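Local coordinates for protein delta-endotoxin CYTB (Bacillus thuringiensis serovar kyushuensis, PDB 1CBY) that kills the larvae of dipteran insects by making pores in the epithelial cell membrane of their midgut, at residues Asp39-Phe43 against Phe64-Ile68; Ala182-Pro188 against Leu220-Leu226. Numbering follows the deposited sequence.

Interaction 1: Asp39-Phe43 against Phe64-Ile68; sequences DLDNF and FQGAI
An irregular loop, Asp39-Phe43, mostly extended but breaking at Asn42 (phi/psi -115/34), meets a turn, Phe64-Ile68, with helical phi/psi at 65-67; the nearest CA atoms are those of Asp41 and Gln65, 6.6 Å apart. Gln65 (chi1 -69°, chi2 -72°, chi3 -9°) sends its amide across the gap. A primary amide carries both a donor and an acceptor, so it serves a carboxylate and a backbone NH at once: NE2 donates to Asp41 OD1 (2.9 Å), while Asn42 N donates to Gln65 OE1 (3.1 Å). Asp41 (chi1 t) turns OD1 back so that it also accepts from Phe43 N (3.1 Å), an Asx turn; its OD2 forms a salt bridge with Lys29 of the second subunit, at the protoxin dimer interface. Asn42 (chi1 m) carries OD1 to water 2, which donates to it (2.7 Å) and to Gln65 OE1 (2.8 Å). Phe43 (chi1 -92°, between wells) brings CE2 4.2 Å from Phe64 CB and CZ 4.0 Å from Ile68 CD1 (m, m), apolar contacts filling buried space beside the amide. The contact joins the connection between strands 28-36 and 44-48 to that between helices 54-63 and 77-84, with strand 165-175 touching Phe43 and Ile68.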
ATOM      1  N   ASP A  39      17.693   9.364  -1.720  1.00 27.66           N
ATOM      2  CA  ASP A  39      18.674   8.399  -2.187  1.00 24.75           C
ATOM      3  C   ASP A  39      17.940   7.257  -2.890  1.00 27.46           C
ATOM      4  O   ASP A  39      16.708   7.239  -2.940  1.00 31.03           O
ATOM      5  CB  ASP A  39      19.489   7.876  -1.003  1.00 26.53           C
ATOM      6  CG  ASP A  39      20.963   7.697  -1.333  1.00 32.37           C
ATOM      7  OD1 ASP A  39      21.275   7.206  -2.437  1.00 37.69           O
ATOM      8  OD2 ASP A  39      21.816   8.043  -0.485  1.00 31.79           O
ATOM      9  N   LEU A  40      18.690   6.303  -3.428  1.00 22.18           N
ATOM     10  CA  LEU A  40      18.101   5.188  -4.150  1.00 19.07           C
ATOM     11  C   LEU A  40      17.287   4.282  -3.236  1.00 23.66           C
ATOM     12  O   LEU A  40      17.676   4.032  -2.097  1.00 26.38           O
ATOM     13  CB  LEU A  40      19.198   4.400  -4.870  1.00 23.30           C
ATOM     14  CG  LEU A  40      20.063   5.207  -5.854  1.00 24.11           C
ATOM     15  CD1 LEU A  40      21.096   4.318  -6.526  1.00 23.56           C
ATOM     16  CD2 LEU A  40      19.185   5.855  -6.906  1.00 28.58           C
ATOM     17  N   ASP A  41      16.143   3.816  -3.734  1.00 25.17           N
ATOM     18  CA  ASP A  41      15.262   2.937  -2.966  1.00 21.63           C
ATOM     19  C   ASP A  41      14.724   1.812  -3.851  1.00 20.02           C
ATOM     20  O   ASP A  41      13.865   2.036  -4.701  1.00 17.74           O
ATOM     21  CB  ASP A  41      14.093   3.746  -2.389  1.00 26.86           C
ATOM     22  CG  ASP A  41      13.318   2.992  -1.308  1.00 26.25           C
ATOM     23  OD1 ASP A  41      13.307   1.743  -1.304  1.00 28.92           O
ATOM     24  OD2 ASP A  41      12.707   3.662  -0.450  1.00 33.71           O
ATOM     25  N   ASN A  42      15.203   0.597  -3.622  1.00 19.92           N
ATOM     26  CA  ASN A  42      14.755  -0.552  -4.402  1.00 25.69           C
ATOM     27  C   ASN A  42      14.002  -1.560  -3.535  1.00 23.75           C
ATOM     28  O   ASN A  42      14.052  -2.769  -3.774  1.00 22.21           O
ATOM     29  CB  ASN A  42      15.957  -1.219  -5.079  1.00 31.88           C
ATOM     30  CG  ASN A  42      16.669  -0.286  -6.042  1.00 28.21           C
ATOM     31  OD1 ASN A  42      17.753   0.215  -5.752  1.00 23.56           O
ATOM     32  ND2 ASN A  42      16.051  -0.036  -7.186  1.00 23.56           N
ATOM     33  N   PHE A  43      13.272  -1.046  -2.552  1.00 26.63           N
ATOM     34  CA  PHE A  43      12.510  -1.872  -1.624  1.00 21.96           C
ATOM     35  C   PHE A  43      11.043  -1.487  -1.598  1.00 22.78           C
ATOM     36  O   PHE A  43      10.709  -0.301  -1.635  1.00 18.17           O
ATOM     37  CB  PHE A  43      13.047  -1.712  -0.192  1.00 17.67           C
ATOM     38  CG  PHE A  43      14.092  -2.715   0.189  1.00 19.09           C
ATOM     39  CD1 PHE A  43      13.797  -4.073   0.217  1.00 22.78           C
ATOM     40  CD2 PHE A  43      15.376  -2.302   0.530  1.00 24.11           C
ATOM     41  CE1 PHE A  43      14.766  -5.013   0.582  1.00 22.52           C
ATOM     42  CE2 PHE A  43      16.352  -3.233   0.894  1.00 29.90           C
ATOM     43  CZ  PHE A  43      16.046  -4.592   0.921  1.00 24.26           C
ATOM     44  N   PHE A  64      19.668  -1.115   4.816  1.00 31.14           N
ATOM     45  CA  PHE A  64      19.632  -2.339   4.027  1.00 32.17           C
ATOM     46  C   PHE A  64      19.586  -2.142   2.516  1.00 34.56           C
ATOM     47  O   PHE A  64      19.596  -3.118   1.758  1.00 34.53           O
ATOM     48  CB  PHE A  64      18.529  -3.271   4.518  1.00 29.30           C
ATOM     49  CG  PHE A  64      18.871  -3.963   5.807  1.00 31.32           C
ATOM     50  CD1 PHE A  64      19.844  -4.957   5.835  1.00 28.48           C
ATOM     51  CD2 PHE A  64      18.249  -3.600   6.996  1.00 26.59           C
ATOM     52  CE1 PHE A  64      20.196  -5.578   7.024  1.00 28.53           C
ATOM     53  CE2 PHE A  64      18.594  -4.215   8.194  1.00 26.44           C
ATOM     54  CZ  PHE A  64      19.569  -5.205   8.208  1.00 30.68           C
ATOM     55  N   GLN A  65      19.570  -0.885   2.075  1.00 32.32           N
ATOM     56  CA  GLN A  65      19.578  -0.581   0.647  1.00 29.19           C
ATOM     57  C   GLN A  65      20.909  -1.083   0.106  1.00 28.01           C
ATOM     58  O   GLN A  65      20.973  -1.684  -0.962  1.00 30.89           O
ATOM     59  CB  GLN A  65      19.486   0.927   0.409  1.00 21.84           C
ATOM     60  CG  GLN A  65      18.152   1.556   0.767  1.00 19.29           C
ATOM     61  CD  GLN A  65      17.042   1.202  -0.206  1.00 20.00           C
ATOM     62  OE1 GLN A  65      17.275   0.612  -1.264  1.00 17.34           O
ATOM     63  NE2 GLN A  65      15.820   1.559   0.153  1.00 27.66           N
ATOM     64  N   GLY A  66      21.958  -0.895   0.903  1.00 28.38           N
ATOM     65  CA  GLY A  66      23.294  -1.312   0.516  1.00 29.15           C
ATOM     66  C   GLY A  66      23.449  -2.787   0.212  1.00 29.56           C
ATOM     67  O   GLY A  66      24.496  -3.214  -0.270  1.00 32.62           O
ATOM     68  N   ALA A  67      22.422  -3.575   0.512  1.00 26.25           N
ATOM     69  CA  ALA A  67      22.471  -5.006   0.252  1.00 23.92           C
ATOM     70  C   ALA A  67      22.112  -5.302  -1.199  1.00 23.52           C
ATOM     71  O   ALA A  67      22.385  -6.394  -1.693  1.00 23.31           O
ATOM     72  CB  ALA A  67      21.535  -5.750   1.196  1.00 25.73           C
ATOM     73  N   ILE A  68      21.472  -4.342  -1.867  1.00 28.61           N
ATOM     74  CA  ILE A  68      21.081  -4.493  -3.272  1.00 27.51           C
ATOM     75  C   ILE A  68      22.249  -4.056  -4.153  1.00 30.58           C
ATOM     76  O   ILE A  68      22.663  -2.900  -4.103  1.00 25.36           O
ATOM     77  CB  ILE A  68      19.883  -3.588  -3.652  1.00 25.83           C
ATOM     78  CG1 ILE A  68      18.776  -3.655  -2.594  1.00 23.24           C
ATOM     79  CG2 ILE A  68      19.350  -3.992  -5.021  1.00 18.69           C
ATOM     80  CD1 ILE A  68      18.133  -5.009  -2.451  1.00 29.95           C
TER
HETATM   81  O   HOH W   1      14.218   2.837   2.481  1.00 56.11           O
HETATM   82  O   HOH W   2      19.038   0.807  -3.458  1.00 30.90           O

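Interaction 2: Ala182-Pro188 against Leu220-Leu226; sequences AVMAVLP and LTLVQAL
Val183 lays its CG2 against Val223 CB at 3.7 Å, the two beta-branched side chains suiting extended backbone. Strands 183-188 and 220-225 run antiparallel, at 154° with axes 4.4 Å apart. Val183-Ala225 and Ala185-Val223 are non-hydrogen-bonded pairs (CA-CA 4.4 and 4.6 Å); Met184-Gln224 and Val186-Leu222 are hydrogen-bonded. Met184 N reaches Gln224 O at 2.9 Å and Gln224 N returns to Met184 O at 3.1 Å; Val186 N to Leu222 O is 2.9 Å and Leu222 N to Val186 O 3.0 Å. Beyond the last bridge, Leu226 N donates to Ala182 O (2.9 Å), and Leu226 CD1 covers Met184 CB at 3.8 Å. At the other end Pro188, lacking an NH, packs CD 3.8 Å from CD2 of Leu220 (chi1 p). Met184, Val186, Leu222 and Gln224, all chi1 t, share the face under helix 54-63. Strands 165-175 and 90-102 flank the pair, making this a central antiparallel ladder in the helix-covered sheet of the Cyt toxin alpha/beta fold.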
ATOM      1  N   ALA A 182      10.328  -4.061  23.759  1.00 35.68           N
ATOM      2  CA  ALA A 182      11.447  -3.121  23.780  1.00 39.07           C
ATOM      3  C   ALA A 182      12.281  -3.042  22.504  1.00 43.46           C
ATOM      4  O   ALA A 182      13.281  -2.320  22.461  1.00 47.93           O
ATOM      5  CB  ALA A 182      12.351  -3.423  24.967  1.00 38.43           C
ATOM      6  N   VAL A 183      11.896  -3.788  21.474  1.00 40.24           N
ATOM      7  CA  VAL A 183      12.642  -3.763  20.224  1.00 33.94           C
ATOM      8  C   VAL A 183      11.731  -3.629  19.022  1.00 34.76           C
ATOM      9  O   VAL A 183      10.513  -3.795  19.130  1.00 32.74           O
ATOM     10  CB  VAL A 183      13.502  -5.040  20.025  1.00 30.49           C
ATOM     11  CG1 VAL A 183      14.558  -5.148  21.112  1.00 33.83           C
ATOM     12  CG2 VAL A 183      12.619  -6.278  19.985  1.00 23.04           C
ATOM     13  N   MET A 184      12.339  -3.287  17.889  1.00 32.91           N
ATOM     14  CA  MET A 184      11.643  -3.152  16.617  1.00 27.81           C
ATOM     15  C   MET A 184      12.171  -4.287  15.764  1.00 25.03           C
ATOM     16  O   MET A 184      13.350  -4.631  15.852  1.00 28.20           O
ATOM     17  CB  MET A 184      11.979  -1.822  15.944  1.00 28.86           C
ATOM     18  CG  MET A 184      11.370  -1.679  14.556  1.00 29.84           C
ATOM     19  SD  MET A 184      11.727  -0.104  13.788  1.00 27.89           S
ATOM     20  CE  MET A 184      10.438   0.932  14.489  1.00 21.28           C
ATOM     21  N   ALA A 185      11.301  -4.895  14.973  1.00 25.36           N
ATOM     22  CA  ALA A 185      11.714  -5.994  14.113  1.00 31.38           C
ATOM     23  C   ALA A 185      11.766  -5.549  12.653  1.00 31.07           C
ATOM     24  O   ALA A 185      10.818  -4.940  12.151  1.00 33.78           O
ATOM     25  CB  ALA A 185      10.767  -7.173  14.281  1.00 32.83           C
ATOM     26  N   VAL A 186      12.887  -5.814  11.992  1.00 27.01           N
ATOM     27  CA  VAL A 186      13.054  -5.452  10.589  1.00 26.28           C
ATOM     28  C   VAL A 186      13.264  -6.735   9.815  1.00 24.94           C
ATOM     29  O   VAL A 186      13.981  -7.626  10.273  1.00 26.32           O
ATOM     30  CB  VAL A 186      14.265  -4.532  10.380  1.00 30.53           C
ATOM     31  CG1 VAL A 186      14.330  -4.074   8.936  1.00 30.67           C
ATOM     32  CG2 VAL A 186      14.173  -3.335  11.304  1.00 32.45           C
ATOM     33  N   LEU A 187      12.663  -6.825   8.634  1.00 23.25           N
ATOM     34  CA  LEU A 187      12.789  -8.032   7.831  1.00 27.80           C
ATOM     35  C   LEU A 187      13.043  -7.768   6.342  1.00 28.44           C
ATOM     36  O   LEU A 187      12.102  -7.548   5.570  1.00 28.74           O
ATOM     37  CB  LEU A 187      11.525  -8.890   7.989  1.00 31.92           C
ATOM     38  CG  LEU A 187      11.589 -10.424   7.909  1.00 32.34           C
ATOM     39  CD1 LEU A 187      10.176 -10.972   7.962  1.00 29.04           C
ATOM     40  CD2 LEU A 187      12.270 -10.900   6.642  1.00 31.81           C
ATOM     41  N   PRO A 188      14.324  -7.691   5.940  1.00 29.51           N
ATOM     42  CA  PRO A 188      14.671  -7.464   4.532  1.00 25.31           C
ATOM     43  C   PRO A 188      14.400  -8.784   3.824  1.00 25.17           C
ATOM     44  O   PRO A 188      15.040  -9.795   4.123  1.00 29.32           O
ATOM     45  CB  PRO A 188      16.178  -7.190   4.597  1.00 20.21           C
ATOM     46  CG  PRO A 188      16.354  -6.586   5.934  1.00 25.89           C
ATOM     47  CD  PRO A 188      15.505  -7.498   6.791  1.00 31.11           C
ATOM     48  N   LEU A 220      16.295 -12.161   6.645  1.00 20.80           N
ATOM     49  CA  LEU A 220      16.876 -12.175   7.972  1.00 19.44           C
ATOM     50  C   LEU A 220      16.070 -11.206   8.816  1.00 22.36           C
ATOM     51  O   LEU A 220      15.615 -10.174   8.317  1.00 21.52           O
ATOM     52  CB  LEU A 220      18.350 -11.766   7.951  1.00 18.28           C
ATOM     53  CG  LEU A 220      18.737 -10.293   7.835  1.00 25.76           C
ATOM     54  CD1 LEU A 220      20.183 -10.133   8.242  1.00 31.72           C
ATOM     55  CD2 LEU A 220      18.519  -9.791   6.421  1.00 34.58           C
ATOM     56  N   THR A 221      15.820 -11.581  10.066  1.00 27.60           N
ATOM     57  CA  THR A 221      15.074 -10.727  10.976  1.00 25.49           C
ATOM     58  C   THR A 221      16.039 -10.153  11.994  1.00 26.10           C
ATOM     59  O   THR A 221      16.806 -10.883  12.624  1.00 29.70           O
ATOM     60  CB  THR A 221      13.969 -11.499  11.701  1.00 18.20           C
ATOM     61  OG1 THR A 221      13.215 -12.257  10.746  1.00 21.34           O
ATOM     62  CG2 THR A 221      13.044 -10.528  12.415  1.00  8.72           C
ATOM     63  N   LEU A 222      16.011  -8.837  12.132  1.00 29.41           N
ATOM     64  CA  LEU A 222      16.884  -8.144  13.061  1.00 30.51           C
ATOM     65  C   LEU A 222      16.051  -7.315  14.032  1.00 34.43           C
ATOM     66  O   LEU A 222      15.089  -6.658  13.629  1.00 40.89           O
ATOM     67  CB  LEU A 222      17.833  -7.230  12.281  1.00 22.60           C
ATOM     68  CG  LEU A 222      18.784  -6.366  13.102  1.00 28.89           C
ATOM     69  CD1 LEU A 222      20.210  -6.580  12.623  1.00 31.68           C
ATOM     70  CD2 LEU A 222      18.379  -4.904  13.003  1.00 29.52           C
ATOM     71  N   VAL A 223      16.371  -7.405  15.316  1.00 31.67           N
ATOM     72  CA  VAL A 223      15.663  -6.623  16.316  1.00 32.16           C
ATOM     73  C   VAL A 223      16.637  -5.581  16.852  1.00 36.60           C
ATOM     74  O   VAL A 223      17.819  -5.871  17.040  1.00 35.94           O
ATOM     75  CB  VAL A 223      15.116  -7.489  17.484  1.00 32.17           C
ATOM     76  CG1 VAL A 223      14.035  -8.438  16.976  1.00 29.63           C
ATOM     77  CG2 VAL A 223      16.245  -8.252  18.172  1.00 24.43           C
ATOM     78  N   GLN A 224      16.156  -4.356  17.029  1.00 36.84           N
ATOM     79  CA  GLN A 224      16.977  -3.269  17.549  1.00 36.35           C
ATOM     80  C   GLN A 224      16.220  -2.575  18.671  1.00 37.70           C
ATOM     81  O   GLN A 224      15.003  -2.398  18.589  1.00 39.67           O
ATOM     82  CB  GLN A 224      17.291  -2.260  16.452  1.00 35.98           C
ATOM     83  CG  GLN A 224      18.051  -1.047  16.953  1.00 37.01           C
ATOM     84  CD  GLN A 224      18.236  -0.003  15.881  1.00 42.47           C
ATOM     85  OE1 GLN A 224      17.269   0.438  15.255  1.00 46.04           O
ATOM     86  NE2 GLN A 224      19.479   0.396  15.651  1.00 41.18           N
ATOM     87  N   ALA A 225      16.937  -2.188  19.719  1.00 37.21           N
ATOM     88  CA  ALA A 225      16.327  -1.520  20.859  1.00 34.48           C
ATOM     89  C   ALA A 225      15.537  -0.312  20.382  1.00 34.42           C
ATOM     90  O   ALA A 225      16.001   0.441  19.524  1.00 37.16           O
ATOM     91  CB  ALA A 225      17.396  -1.098  21.849  1.00 34.93           C
ATOM     92  N   LEU A 226      14.332  -0.155  20.914  1.00 31.55           N
ATOM     93  CA  LEU A 226      13.462   0.947  20.542  1.00 33.98           C
ATOM     94  C   LEU A 226      14.115   2.306  20.779  1.00 36.87           C
ATOM     95  O   LEU A 226      14.709   2.551  21.832  1.00 36.52           O
ATOM     96  CB  LEU A 226      12.143   0.839  21.302  1.00 37.55           C
ATOM     97  CG  LEU A 226      10.884   0.695  20.448  1.00 41.79           C
ATOM     98  CD1 LEU A 226      11.105  -0.314  19.336  1.00 40.37           C
ATOM     99  CD2 LEU A 226       9.716   0.294  21.335  1.00 43.31           C
TER

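Overall arrangement
The two contacts adjoin, although their centres lie about 17 Å apart. They touch directly where Phe64 of interaction 1 packs its CG 3.6 Å from CG of Pro188 in interaction 2, so the turn that follows helix 54-63 rests on the sheet on which that helix itself packs, through Ala57 and Leu60. Strand 165-175 is a second shared neighbour, since its Leu172 touches both Phe43 and Pro188. Each also lies near an end of the processed toxin: the side chain of Asp41 is about 9 Å from that of Ser38, the N-terminal processing stop, and that of Leu226 about 7 Å from the side chain of Ser228, the C-terminal one. Interaction 1 alone reaches the second subunit of the protoxin dimer.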